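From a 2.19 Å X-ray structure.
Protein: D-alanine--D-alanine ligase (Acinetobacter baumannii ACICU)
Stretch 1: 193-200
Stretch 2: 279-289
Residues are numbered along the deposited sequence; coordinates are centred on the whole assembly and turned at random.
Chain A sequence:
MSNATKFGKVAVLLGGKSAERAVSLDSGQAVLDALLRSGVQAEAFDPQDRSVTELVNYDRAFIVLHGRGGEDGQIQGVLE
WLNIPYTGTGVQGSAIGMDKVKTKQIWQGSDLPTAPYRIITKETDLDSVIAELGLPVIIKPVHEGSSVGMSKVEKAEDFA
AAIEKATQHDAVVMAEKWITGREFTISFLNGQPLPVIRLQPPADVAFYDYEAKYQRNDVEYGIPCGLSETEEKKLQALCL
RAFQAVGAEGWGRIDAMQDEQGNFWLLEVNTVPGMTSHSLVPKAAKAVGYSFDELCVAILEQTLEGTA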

# COMPACT_ATOMS: atom_id res chain seq x y z
N PRO A 193 14.28 -4.64 17.20
CA PRO A 193 14.85 -5.92 16.72
C PRO A 193 15.16 -6.92 17.82
O PRO A 193 15.64 -6.55 18.89
CB PRO A 193 16.17 -5.50 16.05
CG PRO A 193 16.20 -3.98 16.10
CD PRO A 193 15.29 -3.56 17.20
N LEU A 194 14.86 -8.17 17.56
CA LEU A 194 15.15 -9.26 18.44
C LEU A 194 16.39 -9.97 17.86
O LEU A 194 16.77 -9.70 16.72
CB LEU A 194 13.92 -10.21 18.51
CG LEU A 194 12.68 -9.67 19.25
CD1 LEU A 194 11.46 -10.57 19.03
CD2 LEU A 194 12.98 -9.53 20.74
N PRO A 195 17.03 -10.87 18.64
CA PRO A 195 18.22 -11.61 18.19
C PRO A 195 18.04 -12.22 16.82
O PRO A 195 16.96 -12.73 16.53
CB PRO A 195 18.35 -12.72 19.22
CG PRO A 195 17.78 -12.14 20.45
CD PRO A 195 16.63 -11.29 20.00
N VAL A 196 19.08 -12.18 16.01
CA VAL A 196 18.95 -12.60 14.61
C VAL A 196 18.97 -14.12 14.50
O VAL A 196 19.45 -14.79 15.39
CB VAL A 196 19.86 -11.83 13.58
CG1 VAL A 196 20.64 -10.68 14.17
CG2 VAL A 196 20.72 -12.72 12.75
N ILE A 197 18.40 -14.65 13.42
CA ILE A 197 18.35 -16.07 13.21
C ILE A 197 18.82 -16.38 11.80
O ILE A 197 18.24 -15.85 10.87
CB ILE A 197 16.93 -16.59 13.37
CG1 ILE A 197 16.50 -16.42 14.83
CG2 ILE A 197 16.86 -18.08 12.95
CD1 ILE A 197 15.08 -16.90 15.11
N ARG A 198 19.83 -17.24 11.64
CA ARG A 198 20.21 -17.76 10.31
C ARG A 198 19.16 -18.75 9.80
O ARG A 198 18.65 -19.56 10.55
CB ARG A 198 21.57 -18.48 10.34
CG ARG A 198 22.22 -18.69 8.96
CD ARG A 198 23.26 -19.81 8.93
NE ARG A 198 23.93 -19.87 10.21
CZ ARG A 198 24.10 -20.93 10.99
NH1 ARG A 198 23.74 -22.14 10.60
NH2 ARG A 198 24.68 -20.76 12.18
N LEU A 199 18.88 -18.72 8.50
CA LEU A 199 17.88 -19.58 7.87
C LEU A 199 18.47 -20.74 7.08
O LEU A 199 19.66 -20.79 6.83
CB LEU A 199 17.04 -18.74 6.92
CG LEU A 199 16.23 -17.61 7.53
CD1 LEU A 199 15.57 -16.84 6.41
CD2 LEU A 199 15.16 -18.18 8.44
N GLN A 200 17.58 -21.66 6.68
CA GLN A 200 17.94 -22.86 5.93
C GLN A 200 16.69 -23.48 5.30
O GLN A 200 16.73 -23.98 4.18
CB GLN A 200 18.64 -23.89 6.86
CG GLN A 200 19.87 -24.57 6.23
CD GLN A 200 20.96 -23.57 5.84
OE1 GLN A 200 21.70 -23.06 6.70
NE2 GLN A 200 21.06 -23.26 4.54
N SER A 279 7.65 -21.78 14.01
CA SER A 279 7.89 -20.42 13.48
C SER A 279 9.04 -19.71 14.16
O SER A 279 9.40 -20.01 15.27
CB SER A 279 6.61 -19.56 13.60
OG SER A 279 5.56 -20.02 12.74
N LEU A 280 9.58 -18.70 13.50
CA LEU A 280 10.84 -18.08 13.93
C LEU A 280 10.73 -16.95 14.95
O LEU A 280 11.64 -16.81 15.76
CB LEU A 280 11.60 -17.62 12.71
CG LEU A 280 12.17 -18.81 11.90
CD1 LEU A 280 12.05 -18.61 10.40
CD2 LEU A 280 13.62 -19.00 12.30
N VAL A 281 9.66 -16.17 14.94
CA VAL A 281 9.49 -15.09 15.91
C VAL A 281 9.45 -15.59 17.37
O VAL A 281 10.07 -14.96 18.24
CB VAL A 281 8.29 -14.13 15.57
CG1 VAL A 281 7.94 -13.17 16.75
CG2 VAL A 281 8.57 -13.31 14.29
N PRO A 282 8.74 -16.71 17.65
CA PRO A 282 8.83 -17.26 19.02
C PRO A 282 10.24 -17.66 19.46
O PRO A 282 10.60 -17.41 20.63
CB PRO A 282 7.90 -18.48 18.98
CG PRO A 282 6.90 -18.12 17.95
CD PRO A 282 7.67 -17.37 16.88
N LYS A 283 10.99 -18.27 18.55
CA LYS A 283 12.42 -18.57 18.72
C LYS A 283 13.18 -17.34 19.21
O LYS A 283 13.86 -17.37 20.26
CB LYS A 283 13.07 -19.04 17.39
CG LYS A 283 13.49 -20.49 17.25
CD LYS A 283 12.32 -21.48 17.11
CE LYS A 283 12.65 -22.64 16.13
NZ LYS A 283 11.92 -23.90 16.40
N ALA A 284 13.07 -16.27 18.45
CA ALA A 284 13.88 -15.09 18.69
C ALA A 284 13.44 -14.39 19.96
O ALA A 284 14.27 -13.79 20.63
CB ALA A 284 13.80 -14.15 17.51
N ALA A 285 12.15 -14.43 20.27
CA ALA A 285 11.61 -13.79 21.47
C ALA A 285 12.07 -14.54 22.74
O ALA A 285 12.43 -13.94 23.75
CB ALA A 285 10.09 -13.72 21.40
N LYS A 286 12.05 -15.87 22.65
CA LYS A 286 12.56 -16.78 23.69
C LYS A 286 14.06 -16.54 24.00
O LYS A 286 14.46 -16.56 25.16
CB LYS A 286 12.32 -18.24 23.27
CG LYS A 286 12.37 -19.22 24.42
CD LYS A 286 12.48 -20.66 23.96
CE LYS A 286 11.18 -21.24 23.51
NZ LYS A 286 11.44 -22.56 22.86
N ALA A 287 14.88 -16.26 22.99
CA ALA A 287 16.27 -15.94 23.22
C ALA A 287 16.50 -14.66 24.04
O ALA A 287 17.63 -14.30 24.29
CB ALA A 287 17.00 -15.82 21.91
N VAL A 288 15.45 -13.96 24.41
CA VAL A 288 15.59 -12.72 25.17
C VAL A 288 14.61 -12.68 26.35
O VAL A 288 14.43 -11.64 26.96
CB VAL A 288 15.46 -11.53 24.16
CG1 VAL A 288 14.06 -10.92 24.09
CG2 VAL A 288 16.53 -10.49 24.43
N GLY A 289 14.01 -13.82 26.70
CA GLY A 289 13.19 -13.93 27.90
C GLY A 289 11.72 -14.23 27.73
O GLY A 289 11.07 -14.52 28.70

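No hydrogen bond crosses between these two stretches: 429 Å² of surface, both sides summed, is buried mainly by apolar packing. Within the helix of stretch 2, backbone hydrogen bonds join Ala284 N to Leu280 O (3.1 Å) and Ala287 N to Lys283 O (3.1 Å).

An alanine sits where the backbones come closest. Ala284 faces Pro195 with their CA atoms 5.6 Å apart, and its lone methyl lets Leu194 CB approach Ala284 CB to 4.1 Å and Ile197 CD1 approach the same atom to 3.9 Å. Pro195 CD rests 3.5 Å from Ala284 O, while Pro195 CG lies 4.0 Å from Ala287 CB; the compact ring packs against the helix here and has no amide hydrogen to satisfy. Leu194, Ile197 and Ala284 are buried, which suits their apolar side chains, while Ala287 and Val288 lie at an exposed edge.

Larger side chains span the gap to each side of this point. Leu194, in the m,t rotamer, sends CD2 to within 3.8 Å of Val288 CG1, just past the helix. Toward the helix start, Leu280 serves two neighbours: Leu280 CD2 packs 3.4 Å from Ile197 CG2, a tight contact, and Leu280 CD1 lies 3.7 Å from Leu199 CD2. Leu194 and Pro195 both point toward the helix; beyond them Val196 and Arg198 point away while Ile197 points toward it, and Leu199 is sideways with its end coming nearer.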